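PDB 3E6Z: cation efflux system protein CusF from Escherichia coli, which binds a single copper ion in the periplasm and serves as a metallochaperone of the Cus efflux system that confers resistance to copper and silver. Local coordinates for residues A[42-47]-A[68-73]. The protein carries 1 engineered substitution. Sequence-based numbering, arbitrary orientation.
Sequences RFTITP and GNLSLL. With ACT (acetate ion), chain C.
With CG anti to the carbonyl carbon (chi1 -64°), the ring of Phe43 lies beside Ser71, whose CB comes obliquely to within 3.5 Å of Phe43 CD1. Leu73, turned the same way about its first torsion (chi1 -71°), sets its CG 3.8 Å from Phe43 CB. In Thr44, OG1 is beside the backbone N and CG2 anti to it, which lays this methyl 4.0 Å from Leu72 CD2, itself also meeting Thr46 CG2.

Closure of a beta-barrel by its two end strands is exemplified here by a single parallel bridge: Thr44 N donates to Ser71 O (2.8 Å), nearly along the C=O axis, while Thr44 O accepts Leu73 N (2.9 Å) in the carbonyl plane. Both bonds are almost straight, yet the axes of 42-44 and 70-73 cross at 53°. Consistent with this wide crossing, a water sits between Ser71 N and Arg42 O, its oxygen 2.9 Å from Ser71 N, from which it accepts. A second water donates to Arg42 O and Ser71 OG, the latter also bonded to Gln66. Acetate OXT, probably from crystallisation, accepts from Arg42 NE in plane at the guanidinium edge; the acetate also bonds Lys23 NZ, the partner of Thr44 OG1.

Phe43 stacks edge-to-face with Phe62 and Phe64 inside the OB-fold barrel, its side chain about 6 Å from the copper; strand 39-44 pairs antiparallel with 23-28, and 70-78 with 59-67.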
ATOM      1  N   ARG A  42       0.827  -5.983  -4.925  1.00 10.73           N
ATOM      2  CA  ARG A  42      -0.609  -5.801  -4.983  1.00 10.87           C
ATOM      3  C   ARG A  42      -1.162  -5.501  -3.600  1.00 10.10           C
ATOM      4  O   ARG A  42      -0.890  -6.282  -2.614  1.00 10.53           O
ATOM      5  CB  ARG A  42      -1.314  -7.069  -5.495  1.00 11.82           C
ATOM      6  CG  ARG A  42      -0.998  -7.359  -6.937  1.00 13.08           C
ATOM      7  CD  ARG A  42      -1.281  -8.828  -7.322  1.00 14.36           C
ATOM      8  NE  ARG A  42      -2.667  -9.296  -7.194  1.00 15.14           N
ATOM      9  CZ  ARG A  42      -3.640  -9.092  -8.078  1.00 15.85           C
ATOM     10  NH1 ARG A  42      -4.853  -9.572  -7.857  1.00 16.56           N
ATOM     11  NH2 ARG A  42      -3.477  -8.348  -9.169  1.00 16.52           N
ATOM     12  N   PHE A  43      -1.930  -4.462  -3.471  1.00  8.90           N
ATOM     13  CA  PHE A  43      -2.554  -4.020  -2.193  1.00  9.42           C
ATOM     14  C   PHE A  43      -4.043  -4.072  -2.362  1.00  9.14           C
ATOM     15  O   PHE A  43      -4.634  -3.800  -3.403  1.00 12.19           O
ATOM     16  CB  PHE A  43      -2.079  -2.590  -1.849  1.00  9.47           C
ATOM     17  CG  PHE A  43      -0.606  -2.523  -1.583  1.00  9.47           C
ATOM     18  CD1 PHE A  43      -0.125  -2.795  -0.268  1.00  8.88           C
ATOM     19  CD2 PHE A  43       0.354  -2.312  -2.637  1.00  9.60           C
ATOM     20  CE1 PHE A  43       1.189  -2.936  -0.005  1.00  9.65           C
ATOM     21  CE2 PHE A  43       1.689  -2.362  -2.331  1.00  9.55           C
ATOM     22  CZ  PHE A  43       2.158  -2.663  -1.050  1.00 10.04           C
ATOM     23  N   THR A  44      -4.696  -4.513  -1.256  1.00  9.26           N
ATOM     24  CA  THR A  44      -6.124  -4.803  -1.284  1.00  9.30           C
ATOM     25  C   THR A  44      -6.944  -3.700  -0.658  1.00  9.38           C
ATOM     26  O   THR A  44      -6.664  -3.269   0.459  1.00  9.61           O
ATOM     27  CB  THR A  44      -6.386  -6.144  -0.561  1.00  9.70           C
ATOM     28  OG1 THR A  44      -5.686  -7.184  -1.217  1.00 10.67           O
ATOM     29  CG2 THR A  44      -7.876  -6.500  -0.529  1.00 10.55           C
ATOM     30  N   ILE A  45      -7.986  -3.248  -1.372  1.00  9.80           N
ATOM     31  CA  ILE A  45      -8.939  -2.291  -0.858  1.00  9.93           C
ATOM     32  C   ILE A  45     -10.019  -3.113  -0.152  1.00 10.17           C
ATOM     33  O   ILE A  45     -10.637  -4.011  -0.720  1.00 11.12           O
ATOM     34  CB  ILE A  45      -9.620  -1.510  -2.004  1.00 10.03           C
ATOM     35  CG1 ILE A  45      -8.598  -0.836  -2.915  1.00 10.03           C
ATOM     36  CG2 ILE A  45     -10.642  -0.529  -1.425  1.00 11.61           C
ATOM     37  CD1 ILE A  45      -9.239  -0.357  -4.212  1.00 10.87           C
ATOM     38  N   THR A  46     -10.223  -2.813   1.127  1.00 10.37           N
ATOM     39  CA  THR A  46     -11.324  -3.425   1.904  1.00 10.89           C
ATOM     40  C   THR A  46     -12.344  -2.334   2.210  1.00 12.01           C
ATOM     41  O   THR A  46     -12.099  -1.132   2.056  1.00 11.95           O
ATOM     42  CB  THR A  46     -10.765  -4.016   3.239  1.00 10.70           C
ATOM     43  OG1 THR A  46     -10.518  -2.904   4.065  1.00 11.07           O
ATOM     44  CG2 THR A  46      -9.542  -4.901   3.025  1.00 11.50           C
ATOM     45  N   PRO A  47     -13.501  -2.714   2.774  1.00 13.07           N
ATOM     46  CA  PRO A  47     -14.480  -1.689   3.181  1.00 13.62           C
ATOM     47  C   PRO A  47     -13.931  -0.766   4.284  1.00 13.75           C
ATOM     48  O   PRO A  47     -14.480   0.345   4.466  1.00 15.50           O
ATOM     49  CB  PRO A  47     -15.700  -2.492   3.597  1.00 14.54           C
ATOM     50  CG  PRO A  47     -15.584  -3.694   2.955  1.00 14.57           C
ATOM     51  CD  PRO A  47     -14.100  -4.045   2.866  1.00 13.82           C
ATOM     52  N   GLY A  68      -1.496 -12.730   6.085  1.00 10.70           N
ATOM     53  CA  GLY A  68      -1.061 -13.837   5.211  1.00 10.12           C
ATOM     54  C   GLY A  68      -0.455 -13.245   3.923  1.00 10.19           C
ATOM     55  O   GLY A  68       0.486 -12.454   3.932  1.00 10.97           O
ATOM     56  N   ASN A  69      -0.990 -13.710   2.815  1.00 10.22           N
ATOM     57  CA  ASN A  69      -0.546 -13.259   1.486  1.00  9.95           C
ATOM     58  C   ASN A  69      -1.131 -11.860   1.090  1.00 10.60           C
ATOM     59  O   ASN A  69      -0.709 -11.361   0.079  1.00 12.62           O
ATOM     60  CB  ASN A  69      -1.007 -14.262   0.438  1.00  9.87           C
ATOM     61  CG  ASN A  69      -0.337 -15.633   0.635  1.00 10.88           C
ATOM     62  OD1 ASN A  69      -1.058 -16.613   1.155  1.00 12.28           O
ATOM     63  ND2 ASN A  69       0.854 -15.745   0.365  1.00 10.32           N
ATOM     64  N   LEU A  70      -2.081 -11.376   1.826  1.00  9.37           N
ATOM     65  CA  LEU A  70      -2.698 -10.068   1.498  1.00  8.96           C
ATOM     66  C   LEU A  70      -1.989  -8.942   2.229  1.00  9.32           C
ATOM     67  O   LEU A  70      -1.548  -9.012   3.384  1.00  9.42           O
ATOM     68  CB  LEU A  70      -4.118 -10.030   1.929  1.00  9.84           C
ATOM     69  CG  LEU A  70      -5.031 -11.092   1.212  1.00 10.25           C
ATOM     70  CD1 LEU A  70      -6.420 -11.040   1.802  1.00 12.49           C
ATOM     71  CD2 LEU A  70      -5.024 -10.862  -0.315  1.00 11.94           C
ATOM     72  N   SER A  71      -1.935  -7.756   1.513  1.00  8.89           N
ATOM     73  CA  SER A  71      -1.532  -6.500   2.154  1.00  8.60           C
ATOM     74  C   SER A  71      -2.773  -5.601   2.105  1.00  8.37           C
ATOM     75  O   SER A  71      -3.156  -5.115   1.026  1.00  8.91           O
ATOM     76  CB  SER A  71      -0.335  -5.876   1.383  1.00  8.93           C
ATOM     77  OG  SER A  71       0.761  -6.698   1.339  1.00 10.78           O
ATOM     78  N   LEU A  72      -3.445  -5.495   3.254  1.00  8.58           N
ATOM     79  CA  LEU A  72      -4.720  -4.791   3.322  1.00  9.00           C
ATOM     80  C   LEU A  72      -4.483  -3.298   3.582  1.00  9.02           C
ATOM     81  O   LEU A  72      -3.812  -2.913   4.528  1.00  9.06           O
ATOM     82  CB  LEU A  72      -5.524  -5.317   4.530  1.00  9.59           C
ATOM     83  CG  LEU A  72      -5.760  -6.844   4.493  1.00  9.93           C
ATOM     84  CD1 LEU A  72      -6.648  -7.182   5.756  1.00 10.90           C
ATOM     85  CD2 LEU A  72      -6.512  -7.278   3.188  1.00 10.68           C
ATOM     86  N   LEU A  73      -5.041  -2.453   2.672  1.00  8.98           N
ATOM     87  CA  LEU A  73      -4.813  -0.992   2.873  1.00  8.61           C
ATOM     88  C   LEU A  73      -5.592  -0.443   3.991  1.00  8.58           C
ATOM     89  O   LEU A  73      -6.834  -0.597   4.098  1.00  8.71           O
ATOM     90  CB  LEU A  73      -5.200  -0.284   1.564  1.00  8.52           C
ATOM     91  CG  LEU A  73      -4.254  -0.512   0.400  1.00  9.06           C
ATOM     92  CD1 LEU A  73      -4.928  -0.114  -0.914  1.00 10.24           C
ATOM     93  CD2 LEU A  73      -2.933   0.204   0.620  1.00  9.75           C
TER
HETATM   94  C   ACT C  89      -2.383 -10.125  -3.605  1.00 12.98           C
HETATM   95  O   ACT C  89      -3.310  -9.509  -3.129  1.00 13.26           O
HETATM   96  OXT ACT C  89      -2.529 -10.784  -4.701  1.00 14.48           O
HETATM   97  CH3 ACT C  89      -1.090 -10.079  -2.921  1.00 14.07           C
HETATM   98  O   HOH W   1      -2.949  -7.641  -1.210  1.00  9.28           O
HETATM   99  O   HOH W   2       1.383  -7.368  -1.309  1.00 13.45           O